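Local structure of oxidoreductase (Corynebacterium diphtheriae, 3K1Y) at residues R148-T160 with F171-L185. The protein probably acts as an FMN-dependent oxidoreductase of the NADPH-dependent FMN reductase family, with a flavodoxin-like fold. Sequence-based numbering, arbitrary orientation.
Sequences RAVVVPTGVFAAT and FNKRIARAAGELASL
The side chains of Glu-181 and Thr-154 cross at about a right angle, and both carboxylate oxygens bond Thr-154. OE1 turns its syn lone pair to Thr-154 N, 3.0 Å away, while OE2 accepts a hydrogen bond from Thr-154 OG1 at 2.5 Å, met on the syn side and 21° out of the carboxylate plane. A water joins OG1 to Arg-177 NH1, giving the hydroxyl a second polar partner. With OG1 beside the backbone N (chi1 -52°), CG2 is anti to it and lies over the centre of one face of the Arg-174 guanidinium, 3.7 Å above its plane. The extended Arg-174 brings NH2 to Gly-155 O at 2.8 Å, in the carbonyl plane, and NE adds a weak bond. Apolar contacts flank this polar middle: Val-152 CG1 meets Leu-185 CD2 at 3.6 Å, and the Val-156 side chain crosses that of Phe-171 at about a right angle, CG1 lying 3.8 Å from CZ. Helix segment 171-185 runs nearly antiparallel (158°) to strand 156-159, the second half of strand 150-159, an outermost strand of the parallel sheet within this chain. Where that strand is broken, directional polar bonds from Glu-181 and Arg-174 hold the interruption within an otherwise greasy interface.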
loop_
_atom_site.group_PDB
_atom_site.type_symbol
_atom_site.label_atom_id
_atom_site.label_comp_id
_atom_site.label_asym_id
_atom_site.label_seq_id
_atom_site.Cartn_x
_atom_site.Cartn_y
_atom_site.Cartn_z
ATOM N N ARG A 148 -10.742 -12.768 -2.878
ATOM C CA ARG A 148 -11.540 -12.793 -4.087
ATOM C C ARG A 148 -12.942 -12.216 -3.958
ATOM O O ARG A 148 -13.845 -12.581 -4.713
ATOM C CB ARG A 148 -11.590 -14.220 -4.642
ATOM C CG ARG A 148 -10.220 -14.773 -5.011
ATOM C CD ARG A 148 -10.318 -16.224 -5.426
ATOM N NE ARG A 148 -11.172 -16.397 -6.599
ATOM C CZ ARG A 148 -11.615 -17.573 -7.028
ATOM N NH1 ARG A 148 -11.281 -18.675 -6.375
ATOM N NH2 ARG A 148 -12.392 -17.647 -8.100
ATOM N N ALA A 149 -13.125 -11.317 -2.999
ATOM C CA ALA A 149 -14.411 -10.644 -2.838
ATOM C C ALA A 149 -14.451 -9.570 -3.935
ATOM O O ALA A 149 -13.411 -9.009 -4.290
ATOM C CB ALA A 149 -14.489 -9.983 -1.474
ATOM N N VAL A 150 -15.617 -9.290 -4.506
ATOM C CA VAL A 150 -15.652 -8.243 -5.519
ATOM C C VAL A 150 -16.025 -6.971 -4.768
ATOM O O VAL A 150 -17.150 -6.819 -4.290
ATOM C CB VAL A 150 -16.662 -8.569 -6.712
ATOM C CG1 VAL A 150 -17.141 -10.009 -6.626
ATOM C CG2 VAL A 150 -17.823 -7.594 -6.746
ATOM N N VAL A 151 -15.052 -6.072 -4.635
ATOM C CA VAL A 151 -15.255 -4.813 -3.916
ATOM C C VAL A 151 -15.740 -3.677 -4.810
ATOM O O VAL A 151 -15.058 -3.296 -5.772
ATOM C CB VAL A 151 -13.952 -4.361 -3.218
ATOM C CG1 VAL A 151 -14.156 -3.009 -2.548
ATOM C CG2 VAL A 151 -13.539 -5.395 -2.186
ATOM N N VAL A 152 -16.908 -3.122 -4.489
ATOM C CA VAL A 152 -17.432 -2.037 -5.302
ATOM C C VAL A 152 -16.465 -0.865 -5.257
ATOM O O VAL A 152 -15.872 -0.567 -4.211
ATOM C CB VAL A 152 -18.838 -1.592 -4.853
ATOM C CG1 VAL A 152 -19.750 -2.803 -4.795
ATOM C CG2 VAL A 152 -18.785 -0.859 -3.523
ATOM N N PRO A 153 -16.277 -0.196 -6.404
ATOM C CA PRO A 153 -15.386 0.953 -6.577
ATOM C C PRO A 153 -15.482 2.035 -5.509
ATOM O O PRO A 153 -14.477 2.645 -5.140
ATOM C CB PRO A 153 -15.783 1.486 -7.949
ATOM C CG PRO A 153 -16.177 0.250 -8.681
ATOM C CD PRO A 153 -17.024 -0.459 -7.646
ATOM N N THR A 154 -16.683 2.280 -5.007
ATOM C CA THR A 154 -16.847 3.336 -4.025
ATOM C C THR A 154 -16.618 2.920 -2.584
ATOM O O THR A 154 -17.483 2.294 -1.959
ATOM C CB THR A 154 -18.240 3.965 -4.127
ATOM O OG1 THR A 154 -18.488 4.343 -5.487
ATOM C CG2 THR A 154 -18.338 5.187 -3.239
ATOM N N GLY A 155 -15.446 3.281 -2.063
ATOM C CA GLY A 155 -15.125 2.980 -0.683
ATOM C C GLY A 155 -15.732 4.100 0.131
ATOM O O GLY A 155 -15.910 5.198 -0.378
ATOM N N VAL A 156 -16.052 3.837 1.392
ATOM C CA VAL A 156 -16.651 4.854 2.237
ATOM C C VAL A 156 -15.804 5.191 3.457
ATOM O O VAL A 156 -15.755 4.419 4.415
ATOM C CB VAL A 156 -18.037 4.401 2.728
ATOM C CG1 VAL A 156 -18.688 5.499 3.544
ATOM C CG2 VAL A 156 -18.903 4.035 1.549
ATOM N N PHE A 157 -15.140 6.340 3.425
ATOM C CA PHE A 157 -14.338 6.764 4.564
ATOM C C PHE A 157 -15.012 7.952 5.241
ATOM O O PHE A 157 -15.063 9.048 4.694
ATOM C CB PHE A 157 -12.926 7.174 4.152
ATOM C CG PHE A 157 -12.010 7.398 5.321
ATOM C CD1 PHE A 157 -11.344 6.327 5.912
ATOM C CD2 PHE A 157 -11.851 8.672 5.865
ATOM C CE1 PHE A 157 -10.529 6.513 7.037
ATOM C CE2 PHE A 157 -11.041 8.878 6.987
ATOM C CZ PHE A 157 -10.376 7.792 7.578
ATOM N N ALA A 158 -15.522 7.727 6.444
ATOM C CA ALA A 158 -16.195 8.778 7.184
ATOM C C ALA A 158 -15.283 9.500 8.161
ATOM O O ALA A 158 -14.776 8.912 9.117
ATOM C CB ALA A 158 -17.397 8.206 7.927
ATOM N N ALA A 159 -15.073 10.783 7.898
ATOM C CA ALA A 159 -14.273 11.636 8.769
ATOM C C ALA A 159 -15.348 12.406 9.521
ATOM O O ALA A 159 -16.056 13.213 8.934
ATOM C CB ALA A 159 -13.426 12.570 7.941
ATOM N N THR A 160 -15.491 12.142 10.810
ATOM C CA THR A 160 -16.526 12.799 11.603
ATOM C C THR A 160 -16.410 14.323 11.672
ATOM O O THR A 160 -17.419 15.024 11.767
ATOM C CB THR A 160 -16.543 12.248 13.034
ATOM O OG1 THR A 160 -15.334 12.628 13.707
ATOM C CG2 THR A 160 -16.654 10.728 13.004
ATOM N N PHE A 171 -21.151 13.838 1.170
ATOM C CA PHE A 171 -20.749 12.548 1.699
ATOM C C PHE A 171 -21.922 11.579 1.737
ATOM O O PHE A 171 -21.748 10.382 1.494
ATOM C CB PHE A 171 -20.166 12.712 3.105
ATOM C CG PHE A 171 -19.744 11.421 3.732
ATOM C CD1 PHE A 171 -18.789 10.617 3.118
ATOM C CD2 PHE A 171 -20.305 11.001 4.931
ATOM C CE1 PHE A 171 -18.399 9.405 3.692
ATOM C CE2 PHE A 171 -19.924 9.793 5.516
ATOM C CZ PHE A 171 -18.969 8.992 4.896
ATOM N N ASN A 172 -23.115 12.089 2.038
ATOM C CA ASN A 172 -24.299 11.233 2.093
ATOM C C ASN A 172 -24.698 10.714 0.717
ATOM O O ASN A 172 -25.304 9.647 0.592
ATOM C CB ASN A 172 -25.474 11.970 2.734
ATOM C CG ASN A 172 -25.474 11.841 4.243
ATOM O OD1 ASN A 172 -25.354 10.736 4.779
ATOM N ND2 ASN A 172 -25.610 12.966 4.939
ATOM N N LYS A 173 -24.350 11.473 -0.312
ATOM C CA LYS A 173 -24.656 11.076 -1.673
ATOM C C LYS A 173 -23.692 9.940 -2.002
ATOM O O LYS A 173 -24.054 8.968 -2.664
ATOM C CB LYS A 173 -24.419 12.253 -2.616
ATOM C CG LYS A 173 -25.399 12.355 -3.763
ATOM C CD LYS A 173 -26.800 12.691 -3.268
ATOM C CE LYS A 173 -26.811 13.995 -2.486
ATOM N NZ LYS A 173 -26.259 15.128 -3.277
ATOM N N ARG A 174 -22.460 10.073 -1.512
ATOM C CA ARG A 174 -21.418 9.081 -1.745
ATOM C C ARG A 174 -21.816 7.710 -1.188
ATOM O O ARG A 174 -21.563 6.673 -1.815
ATOM C CB ARG A 174 -20.113 9.551 -1.115
ATOM C CG ARG A 174 -18.916 8.789 -1.609
ATOM C CD ARG A 174 -17.645 9.194 -0.908
ATOM N NE ARG A 174 -16.624 8.179 -1.147
ATOM C CZ ARG A 174 -16.039 7.968 -2.322
ATOM N NH1 ARG A 174 -16.364 8.722 -3.365
ATOM N NH2 ARG A 174 -15.168 6.974 -2.467
ATOM N N ILE A 175 -22.437 7.707 -0.011
ATOM C CA ILE A 175 -22.893 6.461 0.607
ATOM C C ILE A 175 -23.910 5.798 -0.331
ATOM O O ILE A 175 -23.851 4.597 -0.582
ATOM C CB ILE A 175 -23.563 6.733 1.975
ATOM C CG1 ILE A 175 -22.521 7.259 2.973
ATOM C CG2 ILE A 175 -24.222 5.466 2.493
ATOM C CD1 ILE A 175 -23.074 7.570 4.346
ATOM N N ALA A 176 -24.830 6.599 -0.860
ATOM C CA ALA A 176 -25.841 6.095 -1.779
ATOM C C ALA A 176 -25.186 5.440 -2.998
ATOM O O ALA A 176 -25.611 4.364 -3.429
ATOM C CB ALA A 176 -26.766 7.226 -2.221
ATOM N N ARG A 177 -24.150 6.074 -3.551
ATOM C CA ARG A 177 -23.469 5.502 -4.712
ATOM C C ARG A 177 -22.944 4.104 -4.397
ATOM O O ARG A 177 -23.192 3.161 -5.148
ATOM C CB ARG A 177 -22.314 6.393 -5.174
ATOM C CG ARG A 177 -21.579 5.835 -6.391
ATOM C CD ARG A 177 -20.453 6.746 -6.836
ATOM N NE ARG A 177 -20.943 8.093 -7.097
ATOM C CZ ARG A 177 -20.173 9.132 -7.396
ATOM N NH1 ARG A 177 -18.855 8.988 -7.476
ATOM N NH2 ARG A 177 -20.727 10.319 -7.610
ATOM N N ALA A 178 -22.213 3.975 -3.290
ATOM C CA ALA A 178 -21.692 2.672 -2.875
ATOM C C ALA A 178 -22.879 1.731 -2.652
ATOM O O ALA A 178 -22.858 0.567 -3.054
ATOM C CB ALA A 178 -20.898 2.807 -1.594
ATOM N N ALA A 179 -23.915 2.246 -2.008
ATOM C CA ALA A 179 -25.116 1.457 -1.757
ATOM C C ALA A 179 -25.705 0.950 -3.082
ATOM O O ALA A 179 -26.048 -0.229 -3.211
ATOM C CB ALA A 179 -26.145 2.298 -1.014
ATOM N N GLY A 180 -25.815 1.847 -4.058
ATOM C CA GLY A 180 -26.356 1.475 -5.349
ATOM C C GLY A 180 -25.483 0.444 -6.032
ATOM O O GLY A 180 -25.982 -0.541 -6.588
ATOM N N GLU A 181 -24.173 0.665 -5.999
ATOM C CA GLU A 181 -23.242 -0.267 -6.622
ATOM C C GLU A 181 -23.436 -1.655 -6.023
ATOM O O GLU A 181 -23.579 -2.644 -6.744
ATOM C CB GLU A 181 -21.795 0.196 -6.409
ATOM C CG GLU A 181 -21.293 1.212 -7.426
ATOM C CD GLU A 181 -20.075 1.991 -6.928
ATOM O OE1 GLU A 181 -19.154 1.368 -6.352
ATOM O OE2 GLU A 181 -20.038 3.230 -7.117
ATOM N N LEU A 182 -23.458 -1.722 -4.697
ATOM C CA LEU A 182 -23.628 -2.995 -4.018
ATOM C C LEU A 182 -25.018 -3.592 -4.285
ATOM O O LEU A 182 -25.148 -4.809 -4.480
ATOM C CB LEU A 182 -23.384 -2.813 -2.517
ATOM C CG LEU A 182 -23.454 -4.029 -1.590
ATOM C CD1 LEU A 182 -22.585 -5.167 -2.105
ATOM C CD2 LEU A 182 -22.998 -3.607 -0.210
ATOM N N ALA A 183 -26.044 -2.743 -4.321
ATOM C CA ALA A 183 -27.407 -3.214 -4.566
ATOM C C ALA A 183 -27.528 -3.890 -5.926
ATOM O O ALA A 183 -28.249 -4.877 -6.070
ATOM C CB ALA A 183 -28.402 -2.064 -4.461
ATOM N N SER A 184 -26.832 -3.363 -6.925
ATOM C CA SER A 184 -26.889 -3.966 -8.244
ATOM C C SER A 184 -26.316 -5.371 -8.235
ATOM O O SER A 184 -26.924 -6.289 -8.789
ATOM C CB SER A 184 -26.142 -3.115 -9.272
ATOM O OG SER A 184 -26.999 -2.128 -9.805
ATOM N N LEU A 185 -25.141 -5.545 -7.632
ATOM C CA LEU A 185 -24.538 -6.876 -7.572
ATOM C C LEU A 185 -25.479 -7.808 -6.807
ATOM O O LEU A 185 -25.678 -8.960 -7.189
ATOM C CB LEU A 185 -23.167 -6.838 -6.874
ATOM C CG LEU A 185 -21.877 -6.430 -7.613
ATOM C CD1 LEU A 185 -22.141 -6.153 -9.083
ATOM C CD2 LEU A 185 -21.279 -5.211 -6.932
HETATM O O HOH W 1 -17.274 6.656 -6.706
#